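Local atomic coordinates of B-agarase (Saccharophagus degradans, PDB entry 4BQ2), a protein that hydrolyses the beta-1,4-linkages of agarose as an exo-acting beta-agarase of glycoside hydrolase family 50. Residues K442-G447 with M454-D459; I506-L511 with A569-L574; I650-I655 with H697-M702; A639-L644 with I688-F693. All blocks are in the same frame, centred on the assembly; numbering follows the deposited sequence.

Contact 1 (K442-G447 with M454-D459); sequences KTVSSG and MPDVFD
T443 and V444 run antiparallel to M454 and P455: V444 and M454 form the hydrogen-bonded pair, T443 and P455 the non-hydrogen-bonded one, with T443 CA and P455 CA 4.5 Å apart. V444 N donates to M454 O at 2.7 Å, whereas the return bond from M454 N to V444 O is weak. Beyond the strands, D456 N donates to K442 O at 2.9 Å. V444 and M454 share one side of this two-stranded hairpin, and V444 CG2 meets M454 CB at 3.7 Å; both side chains pack on Y578 of helix 565-593. A type I turn from D456 to D459 leads from the hairpin into helix 460-477, with D459 at the N-cap and its OD1 accepting from E461 N. Its other oxygen, OD2, reaches back across the contact through the anti lone pair to K442 N, 2.8 Å away and nearly straight at 173°. CG of D459 stands anti to the backbone N (chi1 179°), which carries the carboxylate to that N-H. D456 OD1 closes an Asx turn with F458 N and also bonds T520 OG1, while a water donates to both D456 OD2 and T443 O.

Contact 2 (I506-L511 with A569-L574); sequences IPIHTL and ADYSML
The phenol ring of Y571 takes I508 CG1 over one face, 3.5 Å above the plane and displaced toward the rim, while L511 CD1 approaches at the ring edge, 3.9 Å from Y571 CE1. The first is a CH-pi contact: I508 CG1 stands 3.8 Å from the Y571 ring centroid and 23° off the normal, with its nearest ring atom at the hydroxyl-bearing end, Y571 CZ. I508 CG1 lies anti to its own carbonyl carbon (chi1 -70°), and the chain then runs on extended, which lets CD1 follow along the ring to Y571 CE2. P507 CB approaches the ring obliquely, near Y571 CD1, while P507 CG lies 3.4 Å from Y571 O. These residues join two helices, 505-511 and 565-593, whose short segments cross almost perpendicularly at 94° with axes 9.3 Å apart, in the part of the chain matched to the beta-galactosidase family. The side chains of P507 and L574 pass each other in opposite directions, P507 CG 4.0 Å from L574 CB. L511 and L574 cross at about a right angle, meeting through their CD1 atoms at 3.6 Å. Helix 519-532 packs beside this layer, F524 touching both T510 and L574. Y571 also touches V558, from the loop that follows helix 549-552.

Contact 3 (I650-I655 with H697-M702); sequences IGEFHI and HWFQYM
F653 O receives the shortest direct hydrogen bond between the two segments, 2.8 Å from F699 N and close to straight at 167°, with W698 CA adding a CA-H...O approach at 3.4 Å to F653 O. This bond holds the two chains where they leave the sheet. Nearer the start of both segments, H697 N donates to I650 O at 2.9 Å and ties strands 648-652 and 693-699, neighbouring parallel strands of the catalytic (beta/alpha)8 barrel expected for this family; between the two, F653 N to H697 O is only a weak bond. W698 turns the edge of its six-membered ring to the face of F653 in a T-shaped stack, planes at 86°, with W698 CE3 3.7 Å from F653 CE2. H654 CA lies over the face of the same six-membered ring, 3.9 Å from its centroid. E652, at the C-terminal end of its strand, and F699 lie side by side and point the same way, E652 CD being 3.6 Å from F699 CD2. F699 CG is anti to the backbone N (chi1 -171°), which lays the ring along the glutamate chain. A water donates to G651 O and also bonds H697 ND1, while H697 NE2 bonds S414. R603 in a salt bridge and Y629 at OE1 hold the E652 carboxylate in orientation; a glycerol, probably from the crystallisation liquor, also bonds OE1, consistent with a pocket able to take sugar-like hydroxyls.

Contact 4 (A639-L644 with I688-F693); sequences AFLAEL and IDNPYF
The short helix 641-644 faces a loop that bends through a type I turn from N690 to F693, the backbones nearest at L641 and Y692 with their CA atoms 6.8 Å apart. Y692 lays its ring against the helix backbone: L641 O and A642 N lie over one face, each 3.9 Å above the plane and displaced toward the rim. L641 CB touches the ring at Y692 CD2, 3.8 Å away, and A642 CA meets the hydroxyl end, 3.3 Å from Y692 OH. L641 CD1 reaches on to F693 CE2 at 3.6 Å and also nears N690 ND2, the leucine and F693 crossing at about a right angle. N690 is itself held by an Asx turn, its OD1 accepting from Y692 N at 2.9 Å in the carbonyl plane; CG anti to the backbone N (chi1 -174°) brings the amide round to that N-H. The loop joins helix 673-688 to barrel strand 693-699, and helix 641-644 comes just before the neighbouring strand 648-652, where F693 and L641 both pack on S648. One water donates to A642 O and lies 2.6 Å from Y692 OH. Direct polar bonds between the segments are absent, so apolar packing and this single water bridge join the helix to the loop, with the Asx turn fixing the backbone that carries Y692.

In the fold
Along the chain contact 1 closes first, contact 2 follows, and contacts 3 and 4 come last with their segments alternating. Contacts 1 and 2 adjoin, centres 13 Å apart: S446 CA and I506 CG1 pack at 3.6 Å, which sets the hairpin against helix 505-511. Contacts 3 and 4 form a second pair, centres 20 Å apart: contact 3 lies on barrel strands 648-652 and 693-699, contact 4 on the helix and loop that lead into them, and I650 CD1 touches F693 CE1 at 3.6 Å. Contact 3, where glycerol binds E652, is central, about 8 Å from the chain centre, while the centres of contacts 1, 2 and 4 lie further out, 22 to 27 Å from it.

Contact 1 (K442-G447 with M454-D459)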
loop_
_atom_site.group_PDB
_atom_site.type_symbol
_atom_site.label_atom_id
_atom_site.label_comp_id
_atom_site.label_asym_id
_atom_site.label_seq_id
_atom_site.Cartn_x
_atom_site.Cartn_y
_atom_site.Cartn_z
ATOM N N LYS A 442 4.843 5.422 -26.140
ATOM C CA LYS A 442 4.073 4.209 -26.419
ATOM C C LYS A 442 4.061 3.342 -25.167
ATOM O O LYS A 442 4.941 3.491 -24.306
ATOM C CB LYS A 442 4.691 3.461 -27.591
ATOM C CG LYS A 442 4.445 4.110 -28.963
ATOM C CD LYS A 442 5.365 3.448 -29.979
ATOM C CE LYS A 442 5.501 4.215 -31.288
ATOM N NZ LYS A 442 4.243 4.212 -32.072
ATOM N N THR A 443 3.059 2.463 -25.068
ATOM C CA THR A 443 2.859 1.569 -23.908
ATOM C C THR A 443 2.906 0.064 -24.249
ATOM O O THR A 443 2.807 -0.332 -25.417
ATOM C CB THR A 443 1.523 1.875 -23.154
ATOM O OG1 THR A 443 0.392 1.636 -24.015
ATOM C CG2 THR A 443 1.514 3.356 -22.664
ATOM N N VAL A 444 3.061 -0.763 -23.210
ATOM C CA VAL A 444 2.845 -2.219 -23.289
ATOM C C VAL A 444 1.959 -2.581 -22.083
ATOM O O VAL A 444 1.634 -1.712 -21.250
ATOM C CB VAL A 444 4.190 -3.000 -23.257
ATOM C CG1 VAL A 444 5.071 -2.633 -24.453
ATOM C CG2 VAL A 444 4.935 -2.738 -21.956
ATOM N N SER A 445 1.545 -3.841 -21.992
ATOM C CA SER A 445 0.623 -4.255 -20.934
ATOM C C SER A 445 1.033 -5.610 -20.377
ATOM O O SER A 445 1.563 -6.436 -21.122
ATOM C CB SER A 445 -0.818 -4.331 -21.456
ATOM O OG SER A 445 -1.666 -4.900 -20.469
ATOM N N SER A 446 0.816 -5.782 -19.071
ATOM C CA SER A 446 1.024 -7.024 -18.356
ATOM C C SER A 446 -0.231 -7.878 -18.478
ATOM O O SER A 446 -0.245 -9.014 -18.022
ATOM C CB SER A 446 1.265 -6.728 -16.859
ATOM O OG SER A 446 0.054 -6.289 -16.222
ATOM N N GLY A 447 -1.292 -7.311 -19.057
ATOM C CA GLY A 447 -2.615 -7.954 -19.061
ATOM C C GLY A 447 -3.385 -7.761 -17.761
ATOM O O GLY A 447 -4.531 -8.199 -17.635
ATOM N N MET A 454 1.941 -0.041 -18.710
ATOM C CA MET A 454 3.408 -0.119 -18.636
ATOM C C MET A 454 4.052 0.608 -19.818
ATOM O O MET A 454 3.479 0.637 -20.928
ATOM C CB MET A 454 3.835 -1.586 -18.569
ATOM C CG MET A 454 3.484 -2.234 -17.242
ATOM S SD MET A 454 4.413 -1.522 -15.848
ATOM C CE MET A 454 6.010 -2.310 -16.110
ATOM N N PRO A 455 5.234 1.220 -19.591
ATOM C CA PRO A 455 5.857 1.988 -20.635
ATOM C C PRO A 455 6.520 1.104 -21.677
ATOM O O PRO A 455 7.034 0.039 -21.338
ATOM C CB PRO A 455 6.945 2.790 -19.878
ATOM C CG PRO A 455 7.309 1.904 -18.711
ATOM C CD PRO A 455 5.974 1.308 -18.312
ATOM N N ASP A 456 6.509 1.544 -22.925
ATOM C CA ASP A 456 7.354 0.894 -23.940
ATOM C C ASP A 456 8.733 1.502 -23.841
ATOM O O ASP A 456 8.991 2.561 -24.394
ATOM C CB ASP A 456 6.824 1.065 -25.374
ATOM C CG ASP A 456 7.588 0.192 -26.359
ATOM O OD1 ASP A 456 8.809 0.026 -26.137
ATOM O OD2 ASP A 456 6.980 -0.366 -27.314
ATOM N N VAL A 457 9.610 0.817 -23.121
ATOM C CA VAL A 457 10.901 1.346 -22.735
ATOM C C VAL A 457 11.883 1.362 -23.891
ATOM O O VAL A 457 12.991 1.870 -23.744
ATOM C CB VAL A 457 11.477 0.541 -21.559
ATOM C CG1 VAL A 457 10.599 0.736 -20.328
ATOM C CG2 VAL A 457 11.558 -0.964 -21.906
ATOM N N PHE A 458 11.489 0.769 -25.025
ATOM C CA PHE A 458 12.303 0.835 -26.249
ATOM C C PHE A 458 11.905 2.007 -27.173
ATOM O O PHE A 458 12.610 2.318 -28.135
ATOM C CB PHE A 458 12.236 -0.517 -26.991
ATOM C CG PHE A 458 13.028 -1.612 -26.316
ATOM C CD1 PHE A 458 14.394 -1.765 -26.579
ATOM C CD2 PHE A 458 12.425 -2.482 -25.439
ATOM C CE1 PHE A 458 15.137 -2.771 -25.956
ATOM C CE2 PHE A 458 13.158 -3.472 -24.815
ATOM C CZ PHE A 458 14.512 -3.618 -25.076
ATOM N N ASP A 459 10.772 2.649 -26.882
ATOM C CA ASP A 459 10.360 3.863 -27.583
ATOM C C ASP A 459 11.316 5.010 -27.178
ATOM O O ASP A 459 11.519 5.261 -25.985
ATOM C CB ASP A 459 8.892 4.168 -27.238
ATOM C CG ASP A 459 8.357 5.434 -27.908
ATOM O OD1 ASP A 459 9.102 6.113 -28.653
ATOM O OD2 ASP A 459 7.180 5.771 -27.638
HETATM O O HOH W 1 4.410 -0.078 -27.788
#

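Contact 2 (I506-L511 with A569-L574)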
loop_
_atom_site.group_PDB
_atom_site.type_symbol
_atom_site.label_atom_id
_atom_site.label_comp_id
_atom_site.label_asym_id
_atom_site.label_seq_id
_atom_site.Cartn_x
_atom_site.Cartn_y
_atom_site.Cartn_z
ATOM N N ILE A 506 3.674 -9.524 -19.467
ATOM C CA ILE A 506 4.237 -8.563 -20.442
ATOM C C ILE A 506 4.728 -9.275 -21.717
ATOM O O ILE A 506 4.375 -8.863 -22.813
ATOM C CB ILE A 506 5.302 -7.616 -19.817
ATOM C CG1 ILE A 506 4.630 -6.692 -18.780
ATOM C CG2 ILE A 506 5.950 -6.743 -20.891
ATOM C CD1 ILE A 506 5.626 -5.871 -17.977
ATOM N N PRO A 507 5.545 -10.356 -21.574
ATOM C CA PRO A 507 5.884 -11.124 -22.780
ATOM C C PRO A 507 4.664 -11.666 -23.522
ATOM O O PRO A 507 4.589 -11.528 -24.730
ATOM C CB PRO A 507 6.739 -12.263 -22.235
ATOM C CG PRO A 507 7.476 -11.611 -21.119
ATOM C CD PRO A 507 6.430 -10.727 -20.446
ATOM N N ILE A 508 3.704 -12.229 -22.798
ATOM C CA ILE A 508 2.550 -12.846 -23.443
ATOM C C ILE A 508 1.761 -11.796 -24.215
ATOM O O ILE A 508 1.510 -11.953 -25.411
ATOM C CB ILE A 508 1.699 -13.603 -22.396
ATOM C CG1 ILE A 508 2.466 -14.847 -21.935
ATOM C CG2 ILE A 508 0.280 -13.899 -22.882
ATOM C CD1 ILE A 508 1.779 -15.625 -20.831
ATOM N N HIS A 509 1.381 -10.706 -23.545
ATOM C CA HIS A 509 0.623 -9.643 -24.214
ATOM C C HIS A 509 1.379 -9.008 -25.395
ATOM O O HIS A 509 0.791 -8.708 -26.442
ATOM C CB HIS A 509 0.229 -8.553 -23.210
ATOM C CG HIS A 509 -0.736 -7.533 -23.759
ATOM N ND1 HIS A 509 -0.335 -6.470 -24.546
ATOM C CD2 HIS A 509 -2.079 -7.403 -23.603
ATOM C CE1 HIS A 509 -1.392 -5.748 -24.877
ATOM N NE2 HIS A 509 -2.461 -6.291 -24.318
ATOM N N THR A 510 2.678 -8.774 -25.223
ATOM C CA THR A 510 3.441 -8.111 -26.278
ATOM C C THR A 510 3.668 -9.021 -27.484
ATOM O O THR A 510 3.611 -8.554 -28.640
ATOM C CB THR A 510 4.770 -7.585 -25.737
ATOM O OG1 THR A 510 4.494 -6.812 -24.559
ATOM C CG2 THR A 510 5.461 -6.695 -26.783
ATOM N N LEU A 511 3.918 -10.301 -27.215
ATOM C CA LEU A 511 4.098 -11.283 -28.296
ATOM C C LEU A 511 2.822 -11.381 -29.126
ATOM O O LEU A 511 2.881 -11.650 -30.326
ATOM C CB LEU A 511 4.490 -12.654 -27.751
ATOM C CG LEU A 511 5.964 -12.770 -27.361
ATOM C CD1 LEU A 511 6.209 -14.078 -26.624
ATOM C CD2 LEU A 511 6.877 -12.631 -28.577
ATOM N N ALA A 569 11.171 -20.384 -20.935
ATOM C CA ALA A 569 12.528 -19.863 -21.158
ATOM C C ALA A 569 12.477 -18.583 -21.982
ATOM O O ALA A 569 13.196 -17.615 -21.699
ATOM C CB ALA A 569 13.405 -20.906 -21.852
ATOM N N ASP A 570 11.617 -18.578 -22.988
ATOM C CA ASP A 570 11.424 -17.432 -23.858
ATOM C C ASP A 570 10.765 -16.249 -23.153
ATOM O O ASP A 570 11.190 -15.082 -23.341
ATOM C CB ASP A 570 10.648 -17.827 -25.127
ATOM C CG ASP A 570 11.486 -18.698 -26.077
ATOM O OD1 ASP A 570 12.726 -18.665 -25.970
ATOM O OD2 ASP A 570 10.908 -19.404 -26.929
ATOM N N TYR A 571 9.732 -16.523 -22.363
ATOM C CA TYR A 571 9.086 -15.437 -21.633
ATOM C C TYR A 571 10.075 -14.850 -20.629
ATOM O O TYR A 571 10.143 -13.628 -20.481
ATOM C CB TYR A 571 7.857 -15.922 -20.885
ATOM C CG TYR A 571 6.718 -16.458 -21.719
ATOM C CD1 TYR A 571 6.579 -16.136 -23.074
ATOM C CD2 TYR A 571 5.746 -17.272 -21.125
ATOM C CE1 TYR A 571 5.497 -16.602 -23.801
ATOM C CE2 TYR A 571 4.679 -17.770 -21.849
ATOM C CZ TYR A 571 4.563 -17.432 -23.189
ATOM O OH TYR A 571 3.502 -17.918 -23.910
ATOM N N SER A 572 10.856 -15.723 -19.980
ATOM C CA SER A 572 11.884 -15.288 -19.018
ATOM C C SER A 572 12.908 -14.361 -19.697
ATOM O O SER A 572 13.209 -13.282 -19.187
ATOM C CB SER A 572 12.594 -16.470 -18.370
ATOM O OG SER A 572 13.497 -16.007 -17.365
ATOM N N MET A 573 13.410 -14.778 -20.859
ATOM C CA MET A 573 14.368 -13.997 -21.622
ATOM C C MET A 573 13.799 -12.611 -22.019
ATOM O O MET A 573 14.502 -11.584 -21.923
ATOM C CB MET A 573 14.807 -14.785 -22.881
ATOM C CG MET A 573 15.523 -13.935 -23.925
ATOM S SD MET A 573 16.068 -14.895 -25.351
ATOM C CE MET A 573 14.571 -14.832 -26.331
ATOM N N LEU A 574 12.551 -12.599 -22.481
ATOM C CA LEU A 574 11.879 -11.366 -22.927
ATOM C C LEU A 574 11.586 -10.408 -21.754
ATOM O O LEU A 574 11.735 -9.172 -21.882
ATOM C CB LEU A 574 10.578 -11.686 -23.670
ATOM C CG LEU A 574 10.744 -12.577 -24.915
ATOM C CD1 LEU A 574 9.413 -12.811 -25.595
ATOM C CD2 LEU A 574 11.775 -12.026 -25.879
#

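Contact 3 (I650-I655 with H697-M702)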
loop_
_atom_site.group_PDB
_atom_site.type_symbol
_atom_site.label_atom_id
_atom_site.label_comp_id
_atom_site.label_asym_id
_atom_site.label_seq_id
_atom_site.Cartn_x
_atom_site.Cartn_y
_atom_site.Cartn_z
ATOM N N ILE A 650 13.267 -1.079 2.282
ATOM C CA ILE A 650 11.783 -1.160 2.307
ATOM C C ILE A 650 11.187 0.244 2.092
ATOM O O ILE A 650 11.424 1.149 2.891
ATOM C CB ILE A 650 11.277 -1.710 3.658
ATOM C CG1 ILE A 650 11.733 -3.174 3.851
ATOM C CG2 ILE A 650 9.736 -1.560 3.778
ATOM C CD1 ILE A 650 11.159 -4.193 2.855
ATOM N N GLY A 651 10.456 0.439 0.998
ATOM C CA GLY A 651 9.934 1.784 0.671
ATOM C C GLY A 651 8.653 2.085 1.422
ATOM O O GLY A 651 8.309 3.272 1.630
ATOM N N GLU A 652 7.955 1.011 1.814
ATOM C CA GLU A 652 6.622 1.071 2.476
ATOM C C GLU A 652 6.360 -0.153 3.337
ATOM O O GLU A 652 6.629 -1.280 2.914
ATOM C CB GLU A 652 5.504 1.137 1.427
ATOM C CG GLU A 652 5.635 2.334 0.513
ATOM C CD GLU A 652 4.583 2.411 -0.567
ATOM O OE1 GLU A 652 3.562 1.665 -0.533
ATOM O OE2 GLU A 652 4.798 3.237 -1.454
ATOM N N PHE A 653 5.829 0.099 4.534
ATOM C CA PHE A 653 5.098 -0.887 5.338
ATOM C C PHE A 653 4.165 -0.071 6.225
ATOM O O PHE A 653 4.311 1.163 6.339
ATOM C CB PHE A 653 6.017 -1.771 6.198
ATOM C CG PHE A 653 6.662 -1.062 7.386
ATOM C CD1 PHE A 653 7.714 -0.164 7.195
ATOM C CD2 PHE A 653 6.258 -1.357 8.702
ATOM C CE1 PHE A 653 8.323 0.469 8.292
ATOM C CE2 PHE A 653 6.872 -0.744 9.802
ATOM C CZ PHE A 653 7.895 0.179 9.597
ATOM N N HIS A 654 3.223 -0.755 6.847
ATOM C CA HIS A 654 2.362 -0.123 7.852
ATOM C C HIS A 654 1.568 -1.135 8.661
ATOM O O HIS A 654 1.487 -2.290 8.264
ATOM C CB HIS A 654 1.474 1.022 7.306
ATOM C CG HIS A 654 0.435 0.640 6.274
ATOM N ND1 HIS A 654 -0.390 -0.479 6.356
ATOM C CD2 HIS A 654 0.042 1.301 5.165
ATOM C CE1 HIS A 654 -1.209 -0.504 5.320
ATOM N NE2 HIS A 654 -0.959 0.558 4.574
ATOM N N ILE A 655 1.018 -0.699 9.798
ATOM C CA ILE A 655 0.028 -1.495 10.564
ATOM C C ILE A 655 -1.019 -0.501 11.067
ATOM O O ILE A 655 -0.665 0.573 11.548
ATOM C CB ILE A 655 0.690 -2.177 11.790
ATOM C CG1 ILE A 655 1.816 -3.114 11.341
ATOM C CG2 ILE A 655 -0.336 -2.975 12.601
ATOM C CD1 ILE A 655 3.219 -2.557 11.577
ATOM N N HIS A 697 11.003 2.588 5.316
ATOM C CA HIS A 697 10.099 3.728 5.463
ATOM C C HIS A 697 8.657 3.220 5.650
ATOM O O HIS A 697 8.207 2.266 5.008
ATOM C CB HIS A 697 10.169 4.659 4.237
ATOM C CG HIS A 697 11.452 5.431 4.128
ATOM N ND1 HIS A 697 12.151 5.557 2.942
ATOM C CD2 HIS A 697 12.162 6.119 5.062
ATOM C CE1 HIS A 697 13.226 6.302 3.148
ATOM N NE2 HIS A 697 13.262 6.645 4.430
ATOM N N TRP A 698 7.973 3.869 6.578
ATOM C CA TRP A 698 6.557 3.624 6.896
ATOM C C TRP A 698 5.654 4.469 6.038
ATOM O O TRP A 698 5.906 5.693 5.835
ATOM C CB TRP A 698 6.384 4.000 8.380
ATOM C CG TRP A 698 4.972 4.203 8.849
ATOM C CD1 TRP A 698 4.144 5.274 8.584
ATOM C CD2 TRP A 698 4.236 3.309 9.652
ATOM N NE1 TRP A 698 2.917 5.095 9.208
ATOM C CE2 TRP A 698 2.947 3.886 9.862
ATOM C CE3 TRP A 698 4.528 2.059 10.226
ATOM C CZ2 TRP A 698 1.974 3.258 10.638
ATOM C CZ3 TRP A 698 3.557 1.435 10.974
ATOM C CH2 TRP A 698 2.307 2.048 11.204
ATOM N N PHE A 699 4.604 3.839 5.511
ATOM C CA PHE A 699 3.602 4.538 4.719
ATOM C C PHE A 699 2.351 4.669 5.593
ATOM O O PHE A 699 1.699 3.650 5.860
ATOM C CB PHE A 699 3.277 3.707 3.460
ATOM C CG PHE A 699 2.399 4.423 2.454
ATOM C CD1 PHE A 699 1.017 4.505 2.649
ATOM C CD2 PHE A 699 2.952 5.007 1.306
ATOM C CE1 PHE A 699 0.206 5.150 1.712
ATOM C CE2 PHE A 699 2.147 5.676 0.363
ATOM C CZ PHE A 699 0.766 5.761 0.577
ATOM N N GLN A 700 1.990 5.865 6.078
ATOM C CA GLN A 700 2.525 7.178 5.708
ATOM C C GLN A 700 2.456 8.120 6.929
ATOM O O GLN A 700 2.123 7.688 8.015
ATOM C CB GLN A 700 1.681 7.733 4.560
ATOM C CG GLN A 700 0.184 7.764 4.948
ATOM C CD GLN A 700 -0.720 8.245 3.844
ATOM O OE1 GLN A 700 -0.297 8.469 2.709
ATOM N NE2 GLN A 700 -1.983 8.408 4.170
ATOM N N TYR A 701 2.741 9.411 6.742
ATOM C CA TYR A 701 2.806 10.360 7.862
ATOM C C TYR A 701 1.414 10.530 8.519
ATOM O O TYR A 701 1.295 10.518 9.740
ATOM C CB TYR A 701 3.317 11.707 7.318
ATOM C CG TYR A 701 3.551 12.827 8.316
ATOM C CD1 TYR A 701 3.781 12.582 9.659
ATOM C CD2 TYR A 701 3.625 14.157 7.859
ATOM C CE1 TYR A 701 3.999 13.636 10.548
ATOM C CE2 TYR A 701 3.903 15.199 8.721
ATOM C CZ TYR A 701 4.077 14.942 10.061
ATOM O OH TYR A 701 4.349 16.024 10.911
ATOM N N MET A 702 0.385 10.730 7.694
ATOM C CA MET A 702 -0.967 11.044 8.223
ATOM C C MET A 702 -1.920 9.910 7.886
ATOM O O MET A 702 -1.693 9.232 6.891
ATOM C CB MET A 702 -1.495 12.323 7.580
ATOM C CG MET A 702 -0.580 13.524 7.801
ATOM S SD MET A 702 0.162 14.260 6.306
ATOM C CE MET A 702 -1.233 14.759 5.290
HETATM O O HOH W 2 10.440 5.186 0.826
#

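Contact 4 (A639-L644 with I688-F693)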
loop_
_atom_site.group_PDB
_atom_site.type_symbol
_atom_site.label_atom_id
_atom_site.label_comp_id
_atom_site.label_asym_id
_atom_site.label_seq_id
_atom_site.Cartn_x
_atom_site.Cartn_y
_atom_site.Cartn_z
ATOM N N ALA A 639 15.107 -15.042 1.149
ATOM C CA ALA A 639 16.363 -15.792 1.021
ATOM C C ALA A 639 17.120 -15.446 -0.268
ATOM O O ALA A 639 18.356 -15.498 -0.295
ATOM C CB ALA A 639 16.072 -17.293 1.091
ATOM N N PHE A 640 16.378 -15.091 -1.311
ATOM C CA PHE A 640 16.941 -14.682 -2.597
ATOM C C PHE A 640 17.917 -13.502 -2.513
ATOM O O PHE A 640 18.796 -13.365 -3.358
ATOM C CB PHE A 640 15.825 -14.376 -3.607
ATOM C CG PHE A 640 15.108 -13.044 -3.362
ATOM C CD1 PHE A 640 15.578 -11.856 -3.942
ATOM C CD2 PHE A 640 13.978 -12.979 -2.531
ATOM C CE1 PHE A 640 14.922 -10.658 -3.727
ATOM C CE2 PHE A 640 13.332 -11.770 -2.296
ATOM C CZ PHE A 640 13.808 -10.609 -2.890
ATOM N N LEU A 641 17.762 -12.658 -1.498
ATOM C CA LEU A 641 18.593 -11.448 -1.343
ATOM C C LEU A 641 20.076 -11.781 -1.269
ATOM O O LEU A 641 20.890 -10.978 -1.695
ATOM C CB LEU A 641 18.234 -10.684 -0.058
ATOM C CG LEU A 641 16.808 -10.078 -0.070
ATOM C CD1 LEU A 641 16.542 -9.521 1.320
ATOM C CD2 LEU A 641 16.684 -8.989 -1.128
ATOM N N ALA A 642 20.397 -12.937 -0.684
ATOM C CA ALA A 642 21.807 -13.345 -0.468
ATOM C C ALA A 642 22.561 -13.526 -1.765
ATOM O O ALA A 642 23.710 -13.105 -1.865
ATOM C CB ALA A 642 21.902 -14.623 0.376
ATOM N N GLU A 643 21.927 -14.143 -2.756
ATOM C CA GLU A 643 22.572 -14.317 -4.050
ATOM C C GLU A 643 22.777 -12.974 -4.770
ATOM O O GLU A 643 23.775 -12.804 -5.480
ATOM C CB GLU A 643 21.790 -15.293 -4.951
ATOM C CG GLU A 643 22.431 -15.512 -6.329
ATOM C CD GLU A 643 21.428 -15.393 -7.483
ATOM O OE1 GLU A 643 20.897 -14.265 -7.750
ATOM O OE2 GLU A 643 21.160 -16.440 -8.140
ATOM N N LEU A 644 21.849 -12.024 -4.605
ATOM C CA LEU A 644 22.017 -10.715 -5.236
ATOM C C LEU A 644 23.118 -9.931 -4.550
ATOM O O LEU A 644 23.867 -9.230 -5.210
ATOM C CB LEU A 644 20.719 -9.894 -5.138
ATOM C CG LEU A 644 19.477 -10.458 -5.792
ATOM C CD1 LEU A 644 18.294 -9.544 -5.505
ATOM C CD2 LEU A 644 19.706 -10.562 -7.285
ATOM N N ILE A 688 16.055 -4.690 10.775
ATOM C CA ILE A 688 17.326 -4.516 11.452
ATOM C C ILE A 688 18.152 -5.817 11.401
ATOM O O ILE A 688 19.348 -5.779 11.093
ATOM C CB ILE A 688 17.097 -4.026 12.890
ATOM C CG1 ILE A 688 16.591 -2.576 12.873
ATOM C CG2 ILE A 688 18.362 -4.103 13.718
ATOM C CD1 ILE A 688 15.985 -2.138 14.187
ATOM N N ASP A 689 17.496 -6.954 11.629
ATOM C CA ASP A 689 18.166 -8.259 11.591
ATOM C C ASP A 689 18.582 -8.785 10.201
ATOM O O ASP A 689 19.248 -9.811 10.125
ATOM C CB ASP A 689 17.282 -9.346 12.243
ATOM C CG ASP A 689 17.087 -9.136 13.745
ATOM O OD1 ASP A 689 17.757 -8.271 14.324
ATOM O OD2 ASP A 689 16.236 -9.834 14.338
ATOM N N ASN A 690 18.087 -8.176 9.123
ATOM C CA ASN A 690 18.384 -8.671 7.793
ATOM C C ASN A 690 19.614 -7.895 7.264
ATOM O O ASN A 690 19.557 -6.679 7.134
ATOM C CB ASN A 690 17.152 -8.525 6.878
ATOM C CG ASN A 690 17.378 -9.156 5.522
ATOM O OD1 ASN A 690 18.382 -8.854 4.877
ATOM N ND2 ASN A 690 16.478 -10.059 5.092
ATOM N N PRO A 691 20.732 -8.593 6.995
ATOM C CA PRO A 691 21.976 -7.903 6.629
ATOM C C PRO A 691 21.931 -7.173 5.281
ATOM O O PRO A 691 22.828 -6.385 5.001
ATOM C CB PRO A 691 23.019 -9.037 6.602
ATOM C CG PRO A 691 22.241 -10.292 6.425
ATOM C CD PRO A 691 20.896 -10.059 7.057
ATOM N N TYR A 692 20.923 -7.445 4.448
ATOM C CA TYR A 692 20.770 -6.783 3.153
ATOM C C TYR A 692 20.060 -5.430 3.191
ATOM O O TYR A 692 20.173 -4.655 2.241
ATOM C CB TYR A 692 20.132 -7.747 2.135
ATOM C CG TYR A 692 21.032 -8.965 2.049
ATOM C CD1 TYR A 692 22.255 -8.875 1.393
ATOM C CD2 TYR A 692 20.720 -10.159 2.736
ATOM C CE1 TYR A 692 23.138 -9.958 1.359
ATOM C CE2 TYR A 692 21.597 -11.261 2.700
ATOM C CZ TYR A 692 22.803 -11.135 2.023
ATOM O OH TYR A 692 23.684 -12.182 1.958
ATOM N N PHE A 693 19.350 -5.128 4.280
ATOM C CA PHE A 693 18.561 -3.880 4.306
ATOM C C PHE A 693 19.297 -2.735 4.917
ATOM O O PHE A 693 19.885 -2.882 5.980
ATOM C CB PHE A 693 17.185 -4.103 4.981
ATOM C CG PHE A 693 16.235 -4.784 4.065
ATOM C CD1 PHE A 693 15.505 -4.045 3.137
ATOM C CD2 PHE A 693 16.115 -6.165 4.070
ATOM C CE1 PHE A 693 14.643 -4.663 2.241
ATOM C CE2 PHE A 693 15.239 -6.795 3.185
ATOM C CZ PHE A 693 14.508 -6.047 2.264
HETATM O O HOH W 3 25.472 -12.393 0.048
#